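Local coordinates for protein peroxisomal acyl-coenzyme A oxidase 1 (PDB 1W07) that oxidises long- and medium-chain acyl-CoAs to 2-trans-enoyl-CoAs with FAD and oxygen, releasing hydrogen peroxide, as a homodimer in peroxisomal beta-oxidation, at residues G391-E394 and C395-C399; F607-T610 and D611-N615. The protein carries 1 engineered substitution. One frame throughout, in Å; residues are numbered along the deposited sequence.

Overall arrangement
Both contacts are local, each made within one unbroken run of chain, and they follow one another in series without nesting or crossing. Contact 1 comes first, over the last turns of helix 370-398 in the C-alpha1 domain, where a salt-bridge network lies along the helix just before the chain reaches FAD. More than 200 residues later, after helix 600-605, contact 2 closes the short loop that leads into helix 611-614, in the C-terminal part of the chain. The centres of contact 1 and contact 2 are about 18 Å apart, and the two do not touch. Helix 278-309 packs against both, and so stands between the C-alpha1 helix and the C-terminal turn.

Contact 1 (G391-E394 and C395-C399); sequences GIEE and CRKLC. With FAD (flavin-adenine dinucleotide), chain C.
The carboxylate of E393 and the guanidinium of R396 lie side by side and nearly coplanar, their planes 29° apart, with the carboxylate at the guanidinium edge. R396 grips it side-on: NE donates to OE2 of E393 over 2.9 Å, and NH2 to OE1 of E393 over 2.7 Å on the syn lone pair. One helical turn from E393, K397 NZ reaches the anti lone pair of the same OE1 at 2.9 Å, so OE1 serves two cations. The carboxylate folds forward along the helix to meet both because CG of E393 points away from the backbone N (chi1 165°) and the chain bends at chi2. Replacing E393 by an alanine is likely to leave R396 and K397 without their shared anion and the guanidinium less fixed in its rotation. A water accepts from K397 NZ at 2.6 Å and donates to OE2 of E394 at 2.8 Å, joining two charged groups that do not touch directly, while OE1 of E394 forms a salt bridge with R333, an FAD-binding residue. In the backbone, L398 N donates to E394 O at 2.9 Å, and CG of the leucine lies beyond that oxygen, 3.2 Å from it. L398 O approaches C4B of the FAD ribose to 3.3 Å and also accepts from Q330, so the helix end borders the cofactor pocket. Around this helix, I392 and C395 pack on helix 278-309, L398 on helix 328-363 and E393 on helix 410-417, while V418 of the second subunit packs on E393 and R396.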
# COMPACT_ATOMS: atom_id res chain seq x y z
N GLY B 391 -1.83 -5.55 5.11
CA GLY B 391 -3.05 -6.34 5.02
C GLY B 391 -4.26 -5.57 4.52
O GLY B 391 -5.11 -6.11 3.79
N ILE B 392 -4.36 -4.30 4.91
CA ILE B 392 -5.47 -3.45 4.50
C ILE B 392 -5.39 -3.18 3.01
O ILE B 392 -6.42 -3.25 2.33
CB ILE B 392 -5.46 -2.10 5.24
CG1 ILE B 392 -5.74 -2.31 6.73
CG2 ILE B 392 -6.52 -1.14 4.61
CD1 ILE B 392 -5.52 -1.07 7.56
N GLU B 393 -4.20 -2.87 2.50
CA GLU B 393 -4.05 -2.61 1.08
C GLU B 393 -4.29 -3.89 0.28
O GLU B 393 -4.83 -3.85 -0.83
CB GLU B 393 -2.66 -2.03 0.76
CG GLU B 393 -2.28 -2.08 -0.74
CD GLU B 393 -3.30 -1.39 -1.66
OE1 GLU B 393 -3.24 -1.62 -2.90
OE2 GLU B 393 -4.15 -0.62 -1.18
N GLU B 394 -3.90 -5.03 0.84
CA GLU B 394 -4.10 -6.31 0.16
C GLU B 394 -5.60 -6.62 0.09
O GLU B 394 -6.08 -7.23 -0.88
CB GLU B 394 -3.37 -7.41 0.91
CG GLU B 394 -3.56 -8.81 0.31
CD GLU B 394 -2.94 -9.00 -1.09
OE1 GLU B 394 -3.14 -10.09 -1.65
OE2 GLU B 394 -2.27 -8.09 -1.63
N CYS B 395 -6.35 -6.20 1.10
CA CYS B 395 -7.79 -6.45 1.08
C CYS B 395 -8.40 -5.62 -0.02
O CYS B 395 -9.40 -6.02 -0.62
CB CYS B 395 -8.43 -6.11 2.42
SG CYS B 395 -8.13 -7.33 3.72
N ARG B 396 -7.81 -4.46 -0.30
CA ARG B 396 -8.35 -3.62 -1.36
C ARG B 396 -8.14 -4.33 -2.70
O ARG B 396 -9.06 -4.39 -3.52
CB ARG B 396 -7.68 -2.24 -1.34
CG ARG B 396 -8.37 -1.22 -2.26
CD ARG B 396 -7.51 0.02 -2.41
NE ARG B 396 -6.26 -0.32 -3.08
CZ ARG B 396 -6.17 -0.68 -4.35
NH1 ARG B 396 -7.26 -0.71 -5.13
NH2 ARG B 396 -5.01 -1.05 -4.85
N LYS B 397 -6.95 -4.89 -2.92
CA LYS B 397 -6.66 -5.59 -4.17
C LYS B 397 -7.55 -6.82 -4.31
O LYS B 397 -7.90 -7.24 -5.42
CB LYS B 397 -5.19 -6.02 -4.23
CG LYS B 397 -4.20 -4.85 -4.32
CD LYS B 397 -2.86 -5.34 -4.89
CE LYS B 397 -1.88 -4.19 -5.08
NZ LYS B 397 -1.40 -3.63 -3.79
N LEU B 398 -7.91 -7.42 -3.18
CA LEU B 398 -8.76 -8.61 -3.19
C LEU B 398 -10.16 -8.28 -3.72
O LEU B 398 -10.91 -9.17 -4.12
CB LEU B 398 -8.85 -9.20 -1.78
CG LEU B 398 -7.59 -9.96 -1.35
CD1 LEU B 398 -7.63 -10.25 0.14
CD2 LEU B 398 -7.49 -11.25 -2.15
N CYS B 399 -10.51 -6.99 -3.72
CA CYS B 399 -11.82 -6.56 -4.20
C CYS B 399 -11.76 -6.12 -5.68
O CYS B 399 -12.69 -5.51 -6.20
CB CYS B 399 -12.37 -5.42 -3.33
SG CYS B 399 -12.95 -5.89 -1.74
PA FAD C . -12.16 -9.75 -10.57
O1A FAD C . -11.69 -10.45 -11.79
O2A FAD C . -13.60 -9.79 -10.23
O5B FAD C . -11.30 -10.28 -9.32
C5B FAD C . -11.65 -9.95 -7.97
C4B FAD C . -10.88 -10.86 -7.00
O4B FAD C . -11.15 -12.22 -7.41
C3B FAD C . -9.37 -10.65 -7.14
O3B FAD C . -8.72 -11.04 -5.92
C2B FAD C . -9.02 -11.62 -8.26
O2B FAD C . -7.66 -12.03 -8.14
C1B FAD C . -9.91 -12.80 -7.86
N9A FAD C . -10.16 -13.70 -9.01
C8A FAD C . -10.99 -13.45 -10.03
N7A FAD C . -10.99 -14.48 -10.87
C5A FAD C . -10.16 -15.40 -10.38
C6A FAD C . -9.77 -16.66 -10.81
N6A FAD C . -10.29 -17.18 -11.92
N1A FAD C . -8.86 -17.39 -10.04
C2A FAD C . -8.37 -16.83 -8.85
N3A FAD C . -8.77 -15.63 -8.47
C4A FAD C . -9.63 -14.91 -9.19
N1 FAD C . -12.51 -1.29 -18.31
C2 FAD C . -12.88 -0.89 -19.60
O2 FAD C . -13.63 -1.60 -20.27
N3 FAD C . -12.44 0.35 -20.09
C4 FAD C . -11.65 1.18 -19.29
O4 FAD C . -11.27 2.27 -19.72
C4X FAD C . -11.29 0.78 -18.01
N5 FAD C . -10.55 1.63 -17.18
C5X FAD C . -10.20 1.25 -15.87
C6 FAD C . -9.59 2.16 -15.01
C7 FAD C . -9.39 1.83 -13.67
C7M FAD C . -8.76 2.86 -12.74
C8 FAD C . -9.80 0.58 -13.20
C8M FAD C . -9.64 0.20 -11.72
C9 FAD C . -10.40 -0.33 -14.06
C9A FAD C . -10.60 -0.00 -15.40
N10 FAD C . -11.29 -0.88 -16.25
C10 FAD C . -11.71 -0.45 -17.52
C1' FAD C . -11.68 -2.23 -15.79
C2' FAD C . -10.43 -3.12 -15.79
O2' FAD C . -9.81 -3.06 -17.08
C3' FAD C . -10.69 -4.59 -15.44
O3' FAD C . -11.66 -5.14 -16.33
C4' FAD C . -11.16 -4.77 -14.00
O4' FAD C . -10.44 -3.93 -13.10
C5' FAD C . -10.98 -6.23 -13.57
O5' FAD C . -11.19 -6.34 -12.17
P FAD C . -12.45 -7.15 -11.58
O1P FAD C . -13.22 -6.20 -10.74
O2P FAD C . -13.14 -7.85 -12.68
O3P FAD C . -11.71 -8.21 -10.63
O HOH W 1 -0.98 -5.65 -2.15

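Contact 2 (F607-T610 and D611-N615); sequences FNYT and DHYLN
T610 is the N-cap of helix 611-614, its side chain closing the first turn by accepting from Y613 N. OG1 of T610 sits between its own backbone N and carbonyl carbon (chi1 64°), which turns the hydroxyl oxygen to within 2.9 Å of Y613 N, with an N-H...O angle of 157°. The same oxygen lies against CB of Y613. Y613 in turn swings its ring away from its own backbone N, back toward Y609, and the two rings meet obliquely, their planes at 46°. CD2 of Y609 lies 3.6 Å from CD2 of Y613. CB of F607 lies over one face of the Y609 ring, offset toward its rim. The Y609 hydroxyl is hydrogen-bonded to S297 of helix 278-309, while Y613 makes a cation-pi contact with R298 and meets F92 edge-to-face. L614 crosses the Y609 side chain at about a right angle, its CG resting 3.8 Å from CB of Y609. OD1 of D611 takes a hydrogen bond from Y621 N and another from a water that also donates to Y609 O. In the backbone, L614 N donates to T610 O at 3.1 Å.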
# COMPACT_ATOMS: atom_id res chain seq x y z
N PHE B 607 -17.19 -9.67 14.37
CA PHE B 607 -16.65 -8.34 14.68
C PHE B 607 -17.80 -7.43 15.12
O PHE B 607 -17.59 -6.45 15.83
CB PHE B 607 -15.96 -7.75 13.44
CG PHE B 607 -14.83 -8.60 12.91
CD1 PHE B 607 -14.45 -8.53 11.57
CD2 PHE B 607 -14.13 -9.46 13.75
CE1 PHE B 607 -13.38 -9.30 11.08
CE2 PHE B 607 -13.07 -10.24 13.28
CZ PHE B 607 -12.69 -10.16 11.93
N ASN B 608 -19.01 -7.78 14.68
CA ASN B 608 -20.20 -7.02 15.03
C ASN B 608 -20.19 -5.56 14.58
O ASN B 608 -20.72 -4.68 15.27
CB ASN B 608 -20.43 -7.10 16.54
CG ASN B 608 -21.81 -6.68 16.93
OD1 ASN B 608 -22.78 -7.14 16.34
ND2 ASN B 608 -21.92 -5.79 17.91
N TYR B 609 -19.60 -5.30 13.43
CA TYR B 609 -19.51 -3.94 12.89
C TYR B 609 -20.81 -3.51 12.21
O TYR B 609 -21.43 -4.31 11.50
CB TYR B 609 -18.36 -3.86 11.87
CG TYR B 609 -16.98 -3.91 12.47
CD1 TYR B 609 -15.93 -4.53 11.79
CD2 TYR B 609 -16.70 -3.33 13.72
CE1 TYR B 609 -14.63 -4.57 12.33
CE2 TYR B 609 -15.40 -3.36 14.26
CZ TYR B 609 -14.38 -3.98 13.55
OH TYR B 609 -13.08 -4.02 14.05
N THR B 610 -21.21 -2.26 12.41
CA THR B 610 -22.42 -1.74 11.78
C THR B 610 -22.00 -1.28 10.38
O THR B 610 -20.81 -1.07 10.13
CB THR B 610 -22.96 -0.48 12.51
OG1 THR B 610 -21.99 0.58 12.40
CG2 THR B 610 -23.25 -0.77 14.00
N ASP B 611 -22.95 -1.14 9.46
CA ASP B 611 -22.61 -0.69 8.12
C ASP B 611 -22.10 0.74 8.19
O ASP B 611 -21.24 1.15 7.41
CB ASP B 611 -23.84 -0.74 7.21
CG ASP B 611 -24.08 -2.12 6.63
OD1 ASP B 611 -23.16 -2.96 6.67
OD2 ASP B 611 -25.19 -2.35 6.12
N HIS B 612 -22.65 1.51 9.13
CA HIS B 612 -22.22 2.89 9.30
C HIS B 612 -20.73 2.96 9.63
O HIS B 612 -20.01 3.78 9.06
CB HIS B 612 -23.03 3.58 10.41
CG HIS B 612 -22.54 4.95 10.76
ND1 HIS B 612 -21.48 5.17 11.61
CD2 HIS B 612 -22.96 6.17 10.35
CE1 HIS B 612 -21.26 6.47 11.71
NE2 HIS B 612 -22.15 7.10 10.96
N TYR B 613 -20.28 2.09 10.53
CA TYR B 613 -18.87 2.09 10.93
C TYR B 613 -17.97 1.60 9.80
O TYR B 613 -16.91 2.18 9.52
CB TYR B 613 -18.66 1.21 12.16
CG TYR B 613 -17.24 1.25 12.69
CD1 TYR B 613 -16.70 2.43 13.20
CD2 TYR B 613 -16.45 0.10 12.68
CE1 TYR B 613 -15.40 2.46 13.69
CE2 TYR B 613 -15.16 0.13 13.17
CZ TYR B 613 -14.64 1.30 13.68
OH TYR B 613 -13.39 1.28 14.21
N LEU B 614 -18.38 0.51 9.14
CA LEU B 614 -17.61 -0.05 8.04
C LEU B 614 -17.54 0.91 6.88
O LEU B 614 -16.53 0.95 6.17
CB LEU B 614 -18.22 -1.38 7.57
CG LEU B 614 -17.79 -2.68 8.27
CD1 LEU B 614 -18.44 -3.88 7.57
CD2 LEU B 614 -16.28 -2.81 8.22
N ASN B 615 -18.62 1.65 6.67
CA ASN B 615 -18.70 2.65 5.59
C ASN B 615 -18.21 2.05 4.28
O ASN B 615 -17.37 2.64 3.60
CB ASN B 615 -17.84 3.85 5.97
CG ASN B 615 -18.14 5.07 5.13
OD1 ASN B 615 -19.30 5.41 4.90
ND2 ASN B 615 -17.09 5.75 4.68
O HOH W 2 -21.97 -4.41 8.69